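Side-chain contacts in epoxide hydrolase (Aspergillus niger, PDB 3G02), which probably catalyses the hydrolysis of epoxides to diols, here as an enantioselective variant obtained by directed evolution: residues L95-A100 / D175-D180; P127-F132 / F143-P148; K163-G166 / R172-D175; Y187-G192 / R200-G205. The protein carries 9 engineered substitutions. One frame throughout, in Å; residues are numbered along the deposited sequence.

Contact 1. Residues L95-A100 / D175-D180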
# COMPACT_ATOMS: atom_id res chain seq x y z
N LEU A 95 23.01 18.45 -2.34
CA LEU A 95 22.53 17.24 -2.99
C LEU A 95 23.30 17.00 -4.28
O LEU A 95 23.57 17.94 -5.02
CB LEU A 95 21.03 17.33 -3.31
CG LEU A 95 20.05 17.65 -2.18
CD1 LEU A 95 18.63 17.75 -2.72
CD2 LEU A 95 20.12 16.61 -1.07
N THR A 96 23.65 15.74 -4.53
CA THR A 96 24.23 15.36 -5.81
C THR A 96 23.08 15.23 -6.81
O THR A 96 22.20 14.39 -6.65
CB THR A 96 24.99 14.03 -5.71
OG1 THR A 96 26.08 14.18 -4.78
CG2 THR A 96 25.55 13.61 -7.06
N ILE A 97 23.08 16.10 -7.82
CA ILE A 97 22.05 16.05 -8.85
C ILE A 97 22.64 15.49 -10.14
O ILE A 97 23.49 16.12 -10.77
CB ILE A 97 21.38 17.43 -9.09
CG1 ILE A 97 20.74 17.94 -7.79
CG2 ILE A 97 20.35 17.36 -10.23
CD1 ILE A 97 19.74 16.97 -7.13
N HIS A 98 22.18 14.30 -10.49
CA HIS A 98 22.54 13.63 -11.73
C HIS A 98 21.67 14.16 -12.87
O HIS A 98 20.50 14.50 -12.68
CB HIS A 98 22.35 12.12 -11.55
CG HIS A 98 22.31 11.35 -12.83
ND1 HIS A 98 21.14 11.10 -13.51
CD2 HIS A 98 23.30 10.77 -13.55
CE1 HIS A 98 21.42 10.40 -14.60
NE2 HIS A 98 22.72 10.19 -14.65
N PHE A 99 22.25 14.24 -14.07
CA PHE A 99 21.46 14.55 -15.26
C PHE A 99 22.10 13.98 -16.51
O PHE A 99 23.32 13.86 -16.60
CB PHE A 99 21.20 16.06 -15.42
CG PHE A 99 22.45 16.91 -15.51
CD1 PHE A 99 23.09 17.37 -14.36
CD2 PHE A 99 22.95 17.30 -16.75
CE1 PHE A 99 24.23 18.17 -14.44
CE2 PHE A 99 24.09 18.10 -16.84
CZ PHE A 99 24.72 18.54 -15.69
N ALA A 100 21.25 13.58 -17.46
CA ALA A 100 21.68 13.26 -18.81
C ALA A 100 21.40 14.49 -19.65
O ALA A 100 20.54 15.31 -19.32
CB ALA A 100 20.92 12.06 -19.34
N ASP A 175 15.34 24.57 -11.28
CA ASP A 175 15.64 25.94 -11.71
C ASP A 175 17.12 26.27 -11.51
O ASP A 175 17.75 26.87 -12.39
CB ASP A 175 14.75 26.94 -10.97
CG ASP A 175 15.10 28.39 -11.29
OD1 ASP A 175 14.76 28.86 -12.39
OD2 ASP A 175 15.70 29.05 -10.41
N GLN A 176 17.67 25.88 -10.36
CA GLN A 176 19.09 26.12 -10.08
C GLN A 176 19.99 25.38 -11.06
O GLN A 176 21.01 25.92 -11.51
CB GLN A 176 19.43 25.75 -8.63
CG GLN A 176 20.79 26.28 -8.16
CD GLN A 176 20.95 27.78 -8.35
OE1 GLN A 176 20.14 28.57 -7.85
NE2 GLN A 176 21.99 28.18 -9.08
N LEU A 177 19.63 24.14 -11.38
CA LEU A 177 20.38 23.36 -12.35
C LEU A 177 20.44 24.08 -13.69
O LEU A 177 21.52 24.21 -14.28
CB LEU A 177 19.77 21.96 -12.52
CG LEU A 177 20.35 21.09 -13.64
CD1 LEU A 177 21.81 20.74 -13.39
CD2 LEU A 177 19.52 19.83 -13.81
N MET A 178 19.29 24.54 -14.17
CA MET A 178 19.21 25.23 -15.45
C MET A 178 20.02 26.53 -15.44
O MET A 178 20.70 26.85 -16.42
CB MET A 178 17.76 25.47 -15.87
CG MET A 178 16.97 24.19 -16.16
SD MET A 178 17.75 23.15 -17.41
CE MET A 178 17.01 23.80 -18.91
N LYS A 179 19.96 27.26 -14.33
CA LYS A 179 20.77 28.47 -14.17
C LYS A 179 22.27 28.15 -14.18
O LYS A 179 23.06 28.83 -14.85
CB LYS A 179 20.37 29.23 -12.91
CG LYS A 179 19.06 29.96 -13.04
CD LYS A 179 18.58 30.53 -11.71
CE LYS A 179 17.35 31.40 -11.92
NZ LYS A 179 16.64 31.69 -10.64
N ASP A 180 22.65 27.11 -13.44
CA ASP A 180 24.04 26.65 -13.39
C ASP A 180 24.59 26.27 -14.76
O ASP A 180 25.78 26.47 -15.03
CB ASP A 180 24.17 25.46 -12.44
CG ASP A 180 24.08 25.85 -10.98
OD1 ASP A 180 23.94 27.05 -10.68
OD2 ASP A 180 24.15 24.94 -10.13
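F99 and L177 meet through two unlike first torsions. The phenyl of F99 takes the crowded position between its backbone N and carbonyl carbon (chi1 59°), while L177 carries CG anti to its own N (chi1 172°), which lets it reach the strand. L177 CD1 approaches the ring obliquely, 3.7 Å from both F99 CE1 and F99 CD1. The other methyl, L177 CD2, lies more loosely, 4.4 Å from I97 CG2; I97 CD1 turns off from the leucine. One leucine thus touches two residues that alternate along strand 95-102 on the side of the sheet covered by helix 167-180, and it also packs on T90, I92, V146 and P148 of the adjoining strands. Two pairs of polar side chains on the helix bond to each other: K179 NZ bridges to D175 OD2 at 2.8 Å by the syn lone pair, and Q176 NE2 reaches D180 OD1 at 2.8 Å from above the carboxylate plane. Across the interface itself the chemistry is purely apolar and buried, so helix and strand are held by hydrocarbon packing without directional bonds.

Contact 2. Residues P127-F132 / F143-P148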
# COMPACT_ATOMS: atom_id res chain seq x y z
N PRO A 127 14.81 7.19 -25.41
CA PRO A 127 14.31 7.10 -26.79
C PRO A 127 14.20 8.46 -27.50
O PRO A 127 14.57 8.55 -28.67
CB PRO A 127 12.93 6.45 -26.61
CG PRO A 127 13.13 5.56 -25.42
CD PRO A 127 13.93 6.44 -24.48
N ILE A 128 13.73 9.49 -26.79
CA ILE A 128 13.65 10.83 -27.38
C ILE A 128 15.04 11.43 -27.64
O ILE A 128 15.28 12.01 -28.70
CB ILE A 128 12.76 11.77 -26.53
CG1 ILE A 128 11.28 11.39 -26.72
CG2 ILE A 128 13.01 13.25 -26.88
CD1 ILE A 128 10.31 12.14 -25.84
N LEU A 129 15.95 11.29 -26.68
CA LEU A 129 17.33 11.73 -26.89
C LEU A 129 17.96 11.06 -28.11
O LEU A 129 18.66 11.72 -28.89
CB LEU A 129 18.19 11.50 -25.64
CG LEU A 129 17.83 12.29 -24.38
CD1 LEU A 129 18.87 12.02 -23.30
CD2 LEU A 129 17.70 13.78 -24.65
N GLN A 130 17.69 9.77 -28.29
CA GLN A 130 18.21 9.02 -29.43
C GLN A 130 17.70 9.59 -30.75
O GLN A 130 18.47 9.77 -31.69
CB GLN A 130 17.86 7.53 -29.30
CG GLN A 130 18.40 6.66 -30.46
CD GLN A 130 19.92 6.63 -30.54
OE1 GLN A 130 20.62 6.70 -29.52
NE2 GLN A 130 20.44 6.50 -31.75
N LEU A 131 16.40 9.89 -30.80
CA LEU A 131 15.82 10.49 -32.00
C LEU A 131 16.51 11.81 -32.34
O LEU A 131 16.86 12.04 -33.50
CB LEU A 131 14.31 10.69 -31.82
CG LEU A 131 13.43 9.44 -31.74
CD1 LEU A 131 12.04 9.82 -31.28
CD2 LEU A 131 13.38 8.69 -33.07
N PHE A 132 16.73 12.65 -31.33
CA PHE A 132 17.43 13.91 -31.55
C PHE A 132 18.85 13.73 -32.05
O PHE A 132 19.27 14.41 -33.00
CB PHE A 132 17.42 14.77 -30.28
CG PHE A 132 16.19 15.62 -30.13
CD1 PHE A 132 16.01 16.76 -30.93
CD2 PHE A 132 15.21 15.30 -29.20
CE1 PHE A 132 14.88 17.56 -30.80
CE2 PHE A 132 14.07 16.10 -29.07
CZ PHE A 132 13.90 17.23 -29.87
N PHE A 143 17.97 22.61 -29.83
CA PHE A 143 17.67 22.70 -28.41
C PHE A 143 18.83 22.19 -27.57
O PHE A 143 19.65 21.40 -28.04
CB PHE A 143 16.43 21.86 -28.04
CG PHE A 143 15.26 22.03 -28.97
CD1 PHE A 143 14.84 23.30 -29.37
CD2 PHE A 143 14.53 20.92 -29.39
CE1 PHE A 143 13.73 23.45 -30.22
CE2 PHE A 143 13.43 21.07 -30.23
CZ PHE A 143 13.03 22.34 -30.64
N HIS A 144 18.90 22.66 -26.33
CA HIS A 144 19.66 21.96 -25.30
C HIS A 144 18.64 21.08 -24.59
O HIS A 144 17.58 21.56 -24.20
CB HIS A 144 20.27 22.93 -24.28
CG HIS A 144 21.33 23.82 -24.85
ND1 HIS A 144 22.53 23.34 -25.32
CD2 HIS A 144 21.38 25.17 -24.99
CE1 HIS A 144 23.27 24.35 -25.74
NE2 HIS A 144 22.60 25.47 -25.54
N LEU A 145 18.96 19.79 -24.46
CA LEU A 145 18.04 18.85 -23.83
C LEU A 145 18.65 18.33 -22.54
O LEU A 145 19.60 17.55 -22.56
CB LEU A 145 17.68 17.71 -24.79
CG LEU A 145 17.02 18.18 -26.09
CD1 LEU A 145 17.26 17.18 -27.20
CD2 LEU A 145 15.54 18.48 -25.91
N VAL A 146 18.11 18.80 -21.42
CA VAL A 146 18.59 18.42 -20.09
C VAL A 146 17.55 17.53 -19.42
O VAL A 146 16.38 17.89 -19.33
CB VAL A 146 18.84 19.68 -19.21
CG1 VAL A 146 19.42 19.29 -17.85
CG2 VAL A 146 19.78 20.66 -19.92
N VAL A 147 18.00 16.36 -18.98
CA VAL A 147 17.13 15.36 -18.36
C VAL A 147 17.64 15.06 -16.95
O VAL A 147 18.47 14.16 -16.76
CB VAL A 147 17.06 14.06 -19.19
CG1 VAL A 147 16.02 13.12 -18.62
CG2 VAL A 147 16.74 14.36 -20.65
N PRO A 148 17.16 15.83 -15.95
CA PRO A 148 17.65 15.62 -14.60
C PRO A 148 17.02 14.43 -13.90
O PRO A 148 15.88 14.06 -14.18
CB PRO A 148 17.24 16.91 -13.88
CG PRO A 148 16.05 17.38 -14.58
CD PRO A 148 16.17 16.92 -16.02
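The aromatic part of this interface is made by F132 and F143, whose rings meet obliquely, with centroids 5.8 Å apart and planes at 72°. F132 CE1 and CZ come up to CD2 and CE2 of F143, F132 CE1 standing 3.7 Å from F143 CD2. A CH-pi contact adds to this: L145 CD1 sits over one face of the F132 ring, 3.6 Å from its centroid and displaced toward the CG-CD2 rim, where the gap to F132 CD2 is 3.4 Å. F132 is therefore met by F143 at the far end of its ring and by L145 on a face, which limits how it can turn.

Purely aliphatic packing carries on along the strand. L129 has CG anti to its carbonyl carbon (chi1 -65°), which brings both methyls to the sheet; CD2 lies 3.9 Å from L145 CB, the two leucines lying alongside and pointing opposite ways, and CD1 meets V147 CG2 tip to tip at 4.1 Å. F143, L145 and V147 are alternate residues, all directed at the helix.

Segment 127-132 of helix 126-135 runs nearly antiparallel to strand 143-148, within a beta-alpha-beta crossover from strand 110-115. Helix 382-396 packs beside it, touching F143 through T390 and V393 and offering K386 as a cation-pi partner to F132, while V146 faces helix 167-180 on the other side of the sheet.

Contact 3. Residues K163-G166 / R172-D175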
# COMPACT_ATOMS: atom_id res chain seq x y z
N LYS A 163 15.55 17.54 7.33
CA LYS A 163 14.45 18.46 7.08
C LYS A 163 13.50 17.89 6.04
O LYS A 163 13.90 17.04 5.23
CB LYS A 163 14.97 19.84 6.62
CG LYS A 163 15.87 19.81 5.39
CD LYS A 163 16.20 21.21 4.86
CE LYS A 163 15.19 21.67 3.81
NZ LYS A 163 15.67 22.86 3.04
N ASP A 164 12.26 18.35 6.07
CA ASP A 164 11.25 17.98 5.09
C ASP A 164 11.63 18.56 3.72
O ASP A 164 12.40 19.52 3.64
CB ASP A 164 9.87 18.48 5.55
CG ASP A 164 8.71 17.79 4.83
OD1 ASP A 164 8.91 16.75 4.18
OD2 ASP A 164 7.58 18.32 4.94
N PHE A 165 11.12 17.94 2.66
CA PHE A 165 11.44 18.32 1.29
C PHE A 165 10.19 18.08 0.47
O PHE A 165 9.58 17.01 0.57
CB PHE A 165 12.60 17.46 0.78
CG PHE A 165 13.43 18.10 -0.31
CD1 PHE A 165 14.39 19.07 0.01
CD2 PHE A 165 13.28 17.71 -1.63
CE1 PHE A 165 15.18 19.64 -0.99
CE2 PHE A 165 14.06 18.28 -2.64
CZ PHE A 165 15.01 19.24 -2.32
N GLY A 166 9.79 19.07 -0.32
CA GLY A 166 8.53 18.98 -1.06
C GLY A 166 8.66 19.37 -2.51
O GLY A 166 9.76 19.45 -3.05
N ARG A 172 12.85 24.33 -7.13
CA ARG A 172 14.01 25.19 -6.88
C ARG A 172 15.31 24.53 -7.34
O ARG A 172 16.19 25.18 -7.92
CB ARG A 172 14.07 25.58 -5.41
CG ARG A 172 15.12 26.66 -5.09
CD ARG A 172 15.17 26.98 -3.60
NE ARG A 172 15.51 25.80 -2.81
CZ ARG A 172 14.65 25.11 -2.06
NH1 ARG A 172 13.38 25.48 -1.98
NH2 ARG A 172 15.08 24.05 -1.40
N VAL A 173 15.44 23.22 -7.12
CA VAL A 173 16.60 22.45 -7.57
C VAL A 173 16.71 22.43 -9.10
O VAL A 173 17.80 22.63 -9.65
CB VAL A 173 16.61 21.01 -6.99
CG1 VAL A 173 17.67 20.15 -7.67
CG2 VAL A 173 16.83 21.05 -5.48
N VAL A 174 15.59 22.18 -9.79
CA VAL A 174 15.58 22.15 -11.25
C VAL A 174 15.95 23.52 -11.83
O VAL A 174 16.79 23.61 -12.73
CB VAL A 174 14.23 21.65 -11.81
CG1 VAL A 174 14.18 21.77 -13.33
CG2 VAL A 174 13.98 20.20 -11.40
N ASP A 175 15.34 24.57 -11.28
CA ASP A 175 15.64 25.94 -11.71
C ASP A 175 17.12 26.27 -11.51
O ASP A 175 17.75 26.87 -12.39
CB ASP A 175 14.75 26.94 -10.97
CG ASP A 175 15.10 28.39 -11.29
OD1 ASP A 175 14.76 28.86 -12.39
OD2 ASP A 175 15.70 29.05 -10.41
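R172 comes first, its guanidinium brought near the ring of F165. The chain is extended through chi1 and chi2 and then turns at chi3 (60°), a bend that leaves NH2 4.4 Å from F165 CE1, at a slant to the ring and too loosely placed for a stack. Its charge is met elsewhere: NE pairs with E93 and NH1 with D169, the aspartate whose carboxylate also accepts the backbone N-H of G166 at the N-cap of helix 167-180. The ammonium of K163 comes within 4.6 Å of the same guanidinium, K163 NZ to R172 NH2, and the acidic partners of R172 probably soften this meeting of like charges.

V173 follows one residue on and makes the apolar half of the contact. Its CG2 methyl lies at the edge of the F165 ring, near the ring plane and 4.1 Å from CZ. F165 reaches it with CG anti to the backbone N (chi1 -154°), which carries the end of the ring up to the helix. Beyond V173, the helix continues to V174 and D175, which turn to L202 of helix 194-205.

F165 is further enclosed by P151, P159, P160 and L95. The contact thus sets a greasy ring edge against a valine in the interior, with the charged group of R172, which is partly exposed, drawn off to carboxylates, so apolar packing, rather than a cation-pi interaction, joins the loop to its helix.

Contact 4. Residues Y187-G192 / R200-G205. With FMT (formic acid), chain D.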
# COMPACT_ATOMS: atom_id res chain seq x y z
N TYR A 187 14.43 29.24 -20.07
CA TYR A 187 14.34 27.83 -20.45
C TYR A 187 12.88 27.40 -20.51
O TYR A 187 12.00 28.08 -19.99
CB TYR A 187 15.13 26.93 -19.48
CG TYR A 187 14.68 27.01 -18.04
CD1 TYR A 187 13.60 26.26 -17.58
CD2 TYR A 187 15.35 27.83 -17.13
CE1 TYR A 187 13.19 26.33 -16.25
CE2 TYR A 187 14.95 27.90 -15.80
CZ TYR A 187 13.87 27.15 -15.37
OH TYR A 187 13.47 27.22 -14.06
N ILE A 188 12.65 26.25 -21.16
CA ILE A 188 11.33 25.65 -21.24
C ILE A 188 11.34 24.35 -20.45
O ILE A 188 12.36 23.66 -20.37
CB ILE A 188 10.93 25.39 -22.72
CG1 ILE A 188 10.82 26.72 -23.48
CG2 ILE A 188 9.61 24.62 -22.81
CD1 ILE A 188 10.61 26.57 -24.97
N ILE A 189 10.19 24.03 -19.84
CA ILE A 189 10.01 22.76 -19.13
C ILE A 189 9.04 21.86 -19.89
O ILE A 189 7.98 22.30 -20.31
CB ILE A 189 9.48 22.99 -17.69
CG1 ILE A 189 10.51 23.75 -16.85
CG2 ILE A 189 9.09 21.65 -17.02
CD1 ILE A 189 11.85 23.03 -16.67
N GLN A 190 9.44 20.60 -20.06
CA GLN A 190 8.54 19.54 -20.49
C GLN A 190 8.38 18.64 -19.28
O GLN A 190 9.37 18.27 -18.65
CB GLN A 190 9.15 18.75 -21.66
CG GLN A 190 8.14 18.01 -22.54
CD GLN A 190 7.42 16.88 -21.82
OE1 GLN A 190 6.19 16.84 -21.77
NE2 GLN A 190 8.19 15.96 -21.27
N GLY A 191 7.15 18.31 -18.92
CA GLY A 191 6.90 17.48 -17.75
C GLY A 191 5.76 16.51 -17.89
O GLY A 191 4.79 16.75 -18.62
N GLY A 192 5.89 15.38 -17.20
CA GLY A 192 4.82 14.40 -17.04
C GLY A 192 4.81 13.94 -15.59
O GLY A 192 5.79 14.16 -14.87
N ARG A 200 4.67 22.89 -13.37
CA ARG A 200 3.66 23.91 -13.08
C ARG A 200 4.22 24.97 -12.13
O ARG A 200 4.07 26.17 -12.38
CB ARG A 200 2.40 23.27 -12.48
CG ARG A 200 1.30 24.28 -12.13
CD ARG A 200 -0.03 23.60 -11.80
NE ARG A 200 -0.63 22.96 -12.97
CZ ARG A 200 -1.42 23.57 -13.85
NH1 ARG A 200 -1.73 24.86 -13.71
NH2 ARG A 200 -1.91 22.89 -14.88
N LEU A 201 4.88 24.53 -11.06
CA LEU A 201 5.47 25.45 -10.09
C LEU A 201 6.55 26.33 -10.71
O LEU A 201 6.65 27.52 -10.40
CB LEU A 201 6.03 24.69 -8.88
CG LEU A 201 5.02 23.95 -7.99
CD1 LEU A 201 5.76 23.17 -6.92
CD2 LEU A 201 4.01 24.91 -7.35
N LEU A 202 7.35 25.74 -11.60
CA LEU A 202 8.35 26.50 -12.36
C LEU A 202 7.68 27.57 -13.24
O LEU A 202 8.13 28.72 -13.27
CB LEU A 202 9.23 25.57 -13.19
CG LEU A 202 10.17 24.68 -12.36
CD1 LEU A 202 10.72 23.53 -13.19
CD2 LEU A 202 11.30 25.50 -11.74
N GLY A 203 6.62 27.19 -13.93
CA GLY A 203 5.86 28.13 -14.75
C GLY A 203 5.26 29.26 -13.94
O GLY A 203 5.27 30.42 -14.36
N VAL A 204 4.75 28.91 -12.76
CA VAL A 204 4.04 29.86 -11.89
C VAL A 204 4.97 30.87 -11.20
O VAL A 204 4.67 32.07 -11.16
CB VAL A 204 3.18 29.10 -10.83
CG1 VAL A 204 2.66 30.04 -9.74
CG2 VAL A 204 2.03 28.38 -11.52
N GLY A 205 6.11 30.39 -10.69
CA GLY A 205 6.90 31.19 -9.76
C GLY A 205 8.35 31.46 -10.08
O GLY A 205 9.03 32.17 -9.33
C FMT D . 0.04 19.38 -13.06
O1 FMT D . -0.29 18.21 -12.83
O2 FMT D . -0.75 20.25 -13.41
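L202 faces strand 187-191 with its two methyls divided between two residues of the strand. CG stands anti to the carbonyl carbon (chi1 -69°) and chi2 is extended, an arrangement that places CD1 against I189 and CD2 against Y187. In I189 the first torsion sets CG1 beside the backbone N and a bend at the second folds CD1 back, each 3.7 Å from L202 CD1, with the two side chains roughly perpendicular. The Y187 ring is set between its backbone N and carbonyl carbon (chi1 59°), which swings it along the strand until I189 CG1 lies at its edge and its hydroxyl reaches the helix. There Y187 OH passes 3.6 Å from L202 CD2, a contact of packing alone; the buried hydroxyl is satisfied by D175 of helix 167-180.

R200 points the other way. Its chain, extended as far as CD, bends at chi3 (-68°) and presents the guanidinium edge to a bound formic acid molecule, probably from the crystallisation liquor. R200 NE donates to its O2 at 2.7 Å, R200 NH2 adds a weak second bond to the same oxygen at 3.2 Å, and NH1 turns to the carbonyls of T361 and L335. The backbone N of N218 also bonds to the ligand.

Strand 187-191 and helix 194-205 belong to a beta-alpha-beta unit completed by strand 209-214. Between them the glycine-rich turn around D193, the predicted nucleophile, fits the nucleophile elbow of the alpha/beta hydrolase fold.

From the N terminus, strand 95-102 opens the longest loop, closed when contact 1 brings helix 167-180 back to it. Contacts 2 and 3 both lie within that span, in series with each other. Contact 2 closes a short connection between helix 126-135 and strand 143-148; contact 3 closes a shorter turn still, from loop 163-166 into helix 167-180, and finishes at D175, which it shares with contact 1. Contact 4 follows in series, joining strand 187-191 to helix 194-205. Strands 95-102 and 143-148 are neighbours in the sheet, linking contacts 1 and 2 through the A100-V147 backbone hydrogen bond. Helix 167-180, common to contacts 1 and 3, also packs against the region of contact 4.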